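Local structure of tRNA (cytosine(72)-C(5))-methyltransferase (Pyrococcus horikoshii, 5ZVE) at residues Gly183-Pro195 with Phe364-Lys378. The protein transfers a methyl group from S-adenosyl-L-methionine to the C5 position of cytosine 72 in several tRNAs. Residues are numbered along the deposited sequence; the frame is centred on the assembly and turned at random.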
loop_
_atom_site.group_PDB
_atom_site.type_symbol
_atom_site.label_atom_id
_atom_site.label_comp_id
_atom_site.label_asym_id
_atom_site.label_seq_id
_atom_site.Cartn_x
_atom_site.Cartn_y
_atom_site.Cartn_z
ATOM N N GLY A 183 0.055 1.341 -5.554
ATOM C CA GLY A 183 -0.077 0.010 -6.120
ATOM C C GLY A 183 -1.132 -0.072 -7.208
ATOM O O GLY A 183 -2.046 0.752 -7.257
ATOM N N LEU A 184 -0.997 -1.064 -8.085
ATOM C CA LEU A 184 -1.965 -1.289 -9.155
ATOM C C LEU A 184 -3.390 -1.483 -8.598
ATOM O O LEU A 184 -4.311 -0.804 -9.047
ATOM C CB LEU A 184 -1.535 -2.484 -10.026
ATOM C CG LEU A 184 -2.480 -3.076 -11.078
ATOM C CD1 LEU A 184 -2.990 -2.018 -12.004
ATOM C CD2 LEU A 184 -1.791 -4.157 -11.891
ATOM N N PRO A 185 -3.581 -2.391 -7.615
ATOM C CA PRO A 185 -4.948 -2.527 -7.091
ATOM C C PRO A 185 -5.540 -1.217 -6.550
ATOM O O PRO A 185 -6.719 -0.945 -6.785
ATOM C CB PRO A 185 -4.801 -3.560 -5.967
ATOM C CG PRO A 185 -3.343 -3.749 -5.763
ATOM C CD PRO A 185 -2.674 -3.393 -7.027
ATOM N N SER A 186 -4.733 -0.407 -5.867
ATOM C CA SER A 186 -5.225 0.867 -5.345
ATOM C C SER A 186 -5.664 1.816 -6.460
ATOM O O SER A 186 -6.646 2.546 -6.309
ATOM C CB SER A 186 -4.160 1.539 -4.482
ATOM O OG SER A 186 -4.029 0.880 -3.237
ATOM N N MET A 187 -4.943 1.798 -7.580
ATOM C CA MET A 187 -5.295 2.621 -8.729
ATOM C C MET A 187 -6.584 2.150 -9.399
ATOM O O MET A 187 -7.421 2.960 -9.795
ATOM C CB MET A 187 -4.155 2.625 -9.736
ATOM C CG MET A 187 -2.968 3.459 -9.319
ATOM S SD MET A 187 -1.851 3.704 -10.710
ATOM C CE MET A 187 -0.866 2.210 -10.629
ATOM N N VAL A 188 -6.736 0.838 -9.531
ATOM C CA VAL A 188 -7.965 0.255 -10.059
ATOM C C VAL A 188 -9.168 0.694 -9.224
ATOM O O VAL A 188 -10.242 0.977 -9.761
ATOM C CB VAL A 188 -7.885 -1.290 -10.092
ATOM C CG1 VAL A 188 -9.192 -1.882 -10.569
ATOM C CG2 VAL A 188 -6.745 -1.745 -10.996
ATOM N N THR A 189 -8.976 0.764 -7.910
ATOM C CA THR A 189 -10.040 1.158 -6.987
ATOM C C THR A 189 -10.678 2.498 -7.365
ATOM O O THR A 189 -11.897 2.590 -7.505
ATOM C CB THR A 189 -9.515 1.243 -5.534
ATOM O OG1 THR A 189 -9.064 -0.048 -5.105
ATOM C CG2 THR A 189 -10.606 1.733 -4.594
ATOM N N ALA A 190 -9.856 3.529 -7.547
ATOM C CA ALA A 190 -10.366 4.857 -7.891
ATOM C C ALA A 190 -11.047 4.863 -9.258
ATOM O O ALA A 190 -12.052 5.545 -9.459
ATOM C CB ALA A 190 -9.244 5.881 -7.858
ATOM N N ARG A 191 -10.492 4.107 -10.197
ATOM C CA ARG A 191 -11.101 3.962 -11.516
ATOM C C ARG A 191 -12.488 3.324 -11.433
ATOM O O ARG A 191 -13.448 3.808 -12.034
ATOM C CB ARG A 191 -10.197 3.130 -12.425
ATOM C CG ARG A 191 -9.062 3.919 -13.044
ATOM C CD ARG A 191 -9.540 4.620 -14.307
ATOM N NE ARG A 191 -8.448 5.291 -15.003
ATOM C CZ ARG A 191 -8.580 5.908 -16.169
ATOM N NH1 ARG A 191 -9.759 5.933 -16.777
ATOM N NH2 ARG A 191 -7.535 6.496 -16.730
ATOM N N VAL A 192 -12.576 2.236 -10.679
ATOM C CA VAL A 192 -13.810 1.477 -10.533
ATOM C C VAL A 192 -14.911 2.314 -9.865
ATOM O O VAL A 192 -16.098 2.052 -10.041
ATOM C CB VAL A 192 -13.529 0.171 -9.740
ATOM C CG1 VAL A 192 -14.805 -0.497 -9.255
ATOM C CG2 VAL A 192 -12.688 -0.785 -10.589
ATOM N N LEU A 193 -14.509 3.365 -9.160
ATOM C CA LEU A 193 -15.463 4.292 -8.563
ATOM C C LEU A 193 -16.144 5.155 -9.623
ATOM O O LEU A 193 -17.284 5.591 -9.440
ATOM C CB LEU A 193 -14.771 5.188 -7.534
ATOM C CG LEU A 193 -15.709 6.127 -6.770
ATOM C CD1 LEU A 193 -16.751 5.335 -5.990
ATOM C CD2 LEU A 193 -14.939 7.047 -5.836
ATOM N N GLU A 194 -15.440 5.377 -10.732
ATOM C CA GLU A 194 -15.920 6.214 -11.832
ATOM C C GLU A 194 -16.454 7.566 -11.360
ATOM O O GLU A 194 -17.625 7.877 -11.575
ATOM C CB GLU A 194 -17.010 5.489 -12.626
ATOM C CG GLU A 194 -16.598 4.152 -13.216
ATOM C CD GLU A 194 -17.706 3.528 -14.053
ATOM O OE1 GLU A 194 -18.634 4.261 -14.456
ATOM O OE2 GLU A 194 -17.653 2.307 -14.312
ATOM N N PRO A 195 -15.603 8.374 -10.710
ATOM C CA PRO A 195 -16.103 9.657 -10.210
ATOM C C PRO A 195 -16.473 10.609 -11.339
ATOM O O PRO A 195 -15.776 10.664 -12.347
ATOM C CB PRO A 195 -14.921 10.200 -9.406
ATOM C CG PRO A 195 -13.721 9.609 -10.080
ATOM C CD PRO A 195 -14.147 8.234 -10.518
ATOM N N PHE A 364 -6.996 -9.384 -5.406
ATOM C CA PHE A 364 -5.645 -9.447 -5.926
ATOM C C PHE A 364 -4.789 -10.314 -5.014
ATOM O O PHE A 364 -4.900 -10.246 -3.789
ATOM C CB PHE A 364 -5.045 -8.046 -6.062
ATOM C CG PHE A 364 -5.674 -7.217 -7.151
ATOM C CD1 PHE A 364 -6.782 -6.429 -6.891
ATOM C CD2 PHE A 364 -5.148 -7.225 -8.434
ATOM C CE1 PHE A 364 -7.361 -5.665 -7.894
ATOM C CE2 PHE A 364 -5.718 -6.462 -9.443
ATOM C CZ PHE A 364 -6.828 -5.681 -9.172
ATOM N N TYR A 365 -3.966 -11.158 -5.626
ATOM C CA TYR A 365 -3.070 -12.044 -4.900
ATOM C C TYR A 365 -1.637 -11.795 -5.340
ATOM O O TYR A 365 -1.394 -11.539 -6.519
ATOM C CB TYR A 365 -3.441 -13.505 -5.136
ATOM C CG TYR A 365 -4.790 -13.901 -4.585
ATOM C CD1 TYR A 365 -4.942 -14.226 -3.245
ATOM C CD2 TYR A 365 -5.910 -13.958 -5.408
ATOM C CE1 TYR A 365 -6.174 -14.598 -2.734
ATOM C CE2 TYR A 365 -7.148 -14.328 -4.906
ATOM C CZ TYR A 365 -7.271 -14.646 -3.568
ATOM O OH TYR A 365 -8.491 -15.018 -3.054
ATOM N N PRO A 366 -0.680 -11.874 -4.398
ATOM C CA PRO A 366 0.724 -11.610 -4.739
ATOM C C PRO A 366 1.314 -12.604 -5.743
ATOM O O PRO A 366 2.104 -12.206 -6.600
ATOM C CB PRO A 366 1.442 -11.711 -3.382
ATOM C CG PRO A 366 0.546 -12.544 -2.530
ATOM C CD PRO A 366 -0.854 -12.214 -2.977
ATOM N N HIS A 367 0.940 -13.874 -5.641
ATOM C CA HIS A 367 1.510 -14.897 -6.512
ATOM C C HIS A 367 0.846 -14.918 -7.884
ATOM O O HIS A 367 1.435 -15.382 -8.853
ATOM C CB HIS A 367 1.415 -16.277 -5.851
ATOM C CG HIS A 367 0.014 -16.768 -5.654
ATOM N ND1 HIS A 367 -0.938 -16.055 -4.958
ATOM C CD2 HIS A 367 -0.590 -17.915 -6.049
ATOM C CE1 HIS A 367 -2.072 -16.734 -4.945
ATOM N NE2 HIS A 367 -1.887 -17.867 -5.597
ATOM N N LYS A 368 -0.382 -14.421 -7.972
ATOM C CA LYS A 368 -1.085 -14.388 -9.253
ATOM C C LYS A 368 -0.907 -13.073 -10.014
ATOM O O LYS A 368 -0.785 -13.079 -11.234
ATOM C CB LYS A 368 -2.580 -14.661 -9.052
ATOM C CG LYS A 368 -2.905 -16.055 -8.542
ATOM C CD LYS A 368 -4.412 -16.274 -8.462
ATOM C CE LYS A 368 -4.748 -17.723 -8.129
ATOM N NZ LYS A 368 -6.210 -17.920 -7.917
ATOM N N HIS A 369 -0.901 -11.948 -9.308
ATOM C CA HIS A 369 -0.943 -10.655 -9.986
ATOM C C HIS A 369 0.265 -9.768 -9.720
ATOM O O HIS A 369 0.332 -8.649 -10.234
ATOM C CB HIS A 369 -2.218 -9.908 -9.595
ATOM C CG HIS A 369 -3.443 -10.759 -9.638
ATOM N ND1 HIS A 369 -4.172 -11.079 -8.510
ATOM C CD2 HIS A 369 -4.069 -11.374 -10.671
ATOM C CE1 HIS A 369 -5.192 -11.845 -8.848
ATOM N NE2 HIS A 369 -5.152 -12.039 -10.156
ATOM N N LEU A 370 1.201 -10.260 -8.910
ATOM C CA LEU A 370 2.472 -9.575 -8.684
ATOM C C LEU A 370 2.261 -8.286 -7.887
ATOM O O LEU A 370 3.082 -7.366 -7.927
ATOM C CB LEU A 370 3.165 -9.286 -10.021
ATOM C CG LEU A 370 4.014 -10.379 -10.675
ATOM C CD1 LEU A 370 3.386 -11.760 -10.568
ATOM C CD2 LEU A 370 4.269 -10.018 -12.141
ATOM N N THR A 371 1.154 -8.241 -7.153
ATOM C CA THR A 371 0.758 -7.064 -6.388
ATOM C C THR A 371 0.667 -7.396 -4.905
ATOM O O THR A 371 0.904 -8.530 -4.499
ATOM C CB THR A 371 -0.615 -6.525 -6.828
ATOM O OG1 THR A 371 -1.624 -7.482 -6.482
ATOM C CG2 THR A 371 -0.657 -6.270 -8.321
ATOM N N GLN A 372 0.324 -6.401 -4.096
ATOM C CA GLN A 372 -0.086 -6.660 -2.726
ATOM C C GLN A 372 -1.401 -7.422 -2.721
ATOM O O GLN A 372 -2.165 -7.361 -3.688
ATOM C CB GLN A 372 -0.209 -5.351 -1.945
ATOM C CG GLN A 372 1.149 -4.736 -1.632
ATOM C CD GLN A 372 1.065 -3.459 -0.823
ATOM O OE1 GLN A 372 1.941 -3.178 -0.002
ATOM N NE2 GLN A 372 0.026 -2.667 -1.062
ATOM N N GLY A 373 -1.659 -8.152 -1.640
ATOM C CA GLY A 373 -2.959 -8.760 -1.439
ATOM C C GLY A 373 -3.965 -7.641 -1.278
ATOM O O GLY A 373 -3.700 -6.659 -0.585
ATOM N N PHE A 374 -5.122 -7.773 -1.915
ATOM C CA PHE A 374 -6.042 -6.649 -1.994
ATOM C C PHE A 374 -7.461 -7.111 -2.255
ATOM O O PHE A 374 -7.692 -8.246 -2.674
ATOM C CB PHE A 374 -5.591 -5.685 -3.092
ATOM C CG PHE A 374 -5.898 -4.243 -2.803
ATOM C CD1 PHE A 374 -5.029 -3.477 -2.041
ATOM C CD2 PHE A 374 -7.040 -3.647 -3.315
ATOM C CE1 PHE A 374 -5.296 -2.148 -1.785
ATOM C CE2 PHE A 374 -7.313 -2.318 -3.061
ATOM C CZ PHE A 374 -6.442 -1.569 -2.294
ATOM N N PHE A 375 -8.412 -6.220 -2.009
ATOM C CA PHE A 375 -9.819 -6.551 -2.162
ATOM C C PHE A 375 -10.611 -5.317 -2.567
ATOM O O PHE A 375 -10.417 -4.241 -2.008
ATOM C CB PHE A 375 -10.368 -7.142 -0.858
ATOM C CG PHE A 375 -11.827 -7.486 -0.917
ATOM C CD1 PHE A 375 -12.247 -8.680 -1.483
ATOM C CD2 PHE A 375 -12.779 -6.619 -0.404
ATOM C CE1 PHE A 375 -13.593 -8.998 -1.546
ATOM C CE2 PHE A 375 -14.125 -6.932 -0.456
ATOM C CZ PHE A 375 -14.533 -8.124 -1.027
ATOM N N ILE A 376 -11.499 -5.475 -3.543
ATOM C CA ILE A 376 -12.318 -4.366 -4.028
ATOM C C ILE A 376 -13.765 -4.800 -4.230
ATOM O O ILE A 376 -14.037 -5.759 -4.951
ATOM C CB ILE A 376 -11.803 -3.796 -5.374
ATOM C CG1 ILE A 376 -10.303 -3.495 -5.326
ATOM C CG2 ILE A 376 -12.587 -2.550 -5.763
ATOM C CD1 ILE A 376 -9.752 -2.966 -6.663
ATOM N N ALA A 377 -14.689 -4.089 -3.592
ATOM C CA ALA A 377 -16.113 -4.313 -3.805
ATOM C C ALA A 377 -16.790 -3.029 -4.270
ATOM O O ALA A 377 -16.545 -1.958 -3.716
ATOM C CB ALA A 377 -16.770 -4.830 -2.526
ATOM N N LYS A 378 -17.653 -3.140 -5.274
ATOM C CA LYS A 378 -18.406 -1.989 -5.759
ATOM C C LYS A 378 -19.895 -2.224 -5.600
ATOM O O LYS A 378 -20.433 -3.189 -6.146
ATOM C CB LYS A 378 -18.095 -1.702 -7.227
ATOM C CG LYS A 378 -18.858 -0.511 -7.781
ATOM C CD LYS A 378 -18.887 -0.535 -9.294
ATOM C CE LYS A 378 -19.484 0.743 -9.843
ATOM N NZ LYS A 378 -19.623 0.691 -11.319
HETATM O O HOH W 1 -16.782 0.720 -12.139
#
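Pro185, in the first turn of helix 184-193, drives CB between the rings of Phe364 and Phe374, where the helix packs on the central sheet of the Rossmann-like methyltransferase domain. The helix runs nearly parallel to strand 374-378, their axes 9.0 Å apart and 8° from parallel. CB makes a CH-pi contact with each ring, 3.7 Å from the Phe374 centroid and 3.9 Å from that of Phe364, while Pro185 CD meets Thr371 CG2 tip to tip. Further along, Ile376 CG1 lies beside the backbone N (chi1 -50°), and its CD1 touches Thr189 OG1 at 3.4 Å and Val188 CG1, the Val188 and Ile376 side chains crossing at about a right angle. That hydroxyl donates to Pro185 O, which the Thr189 amide also grips from the opposite face of the carbonyl plane.

The Phe374 ring also reaches toward the active site: its CZ meets Ser186 OG, which is hydrogen-bonded to the cofactor-binding Lys211, and the predicted nucleophile Cys323 lies nearby. A serine in place of Phe374 would probably leave Pro185 CB without one of its two CH-pi partners and open a gap beside Thr189 OG1.

At the helix C-terminus, Lys378, fully extended, passes Val192 CG1; its NZ forms a long salt bridge with Glu194 OE2 (3.9 Å). A water accepts from Lys378 NZ and donates both to Glu194 OE2 and, at 2.6 Å, to Val192 O.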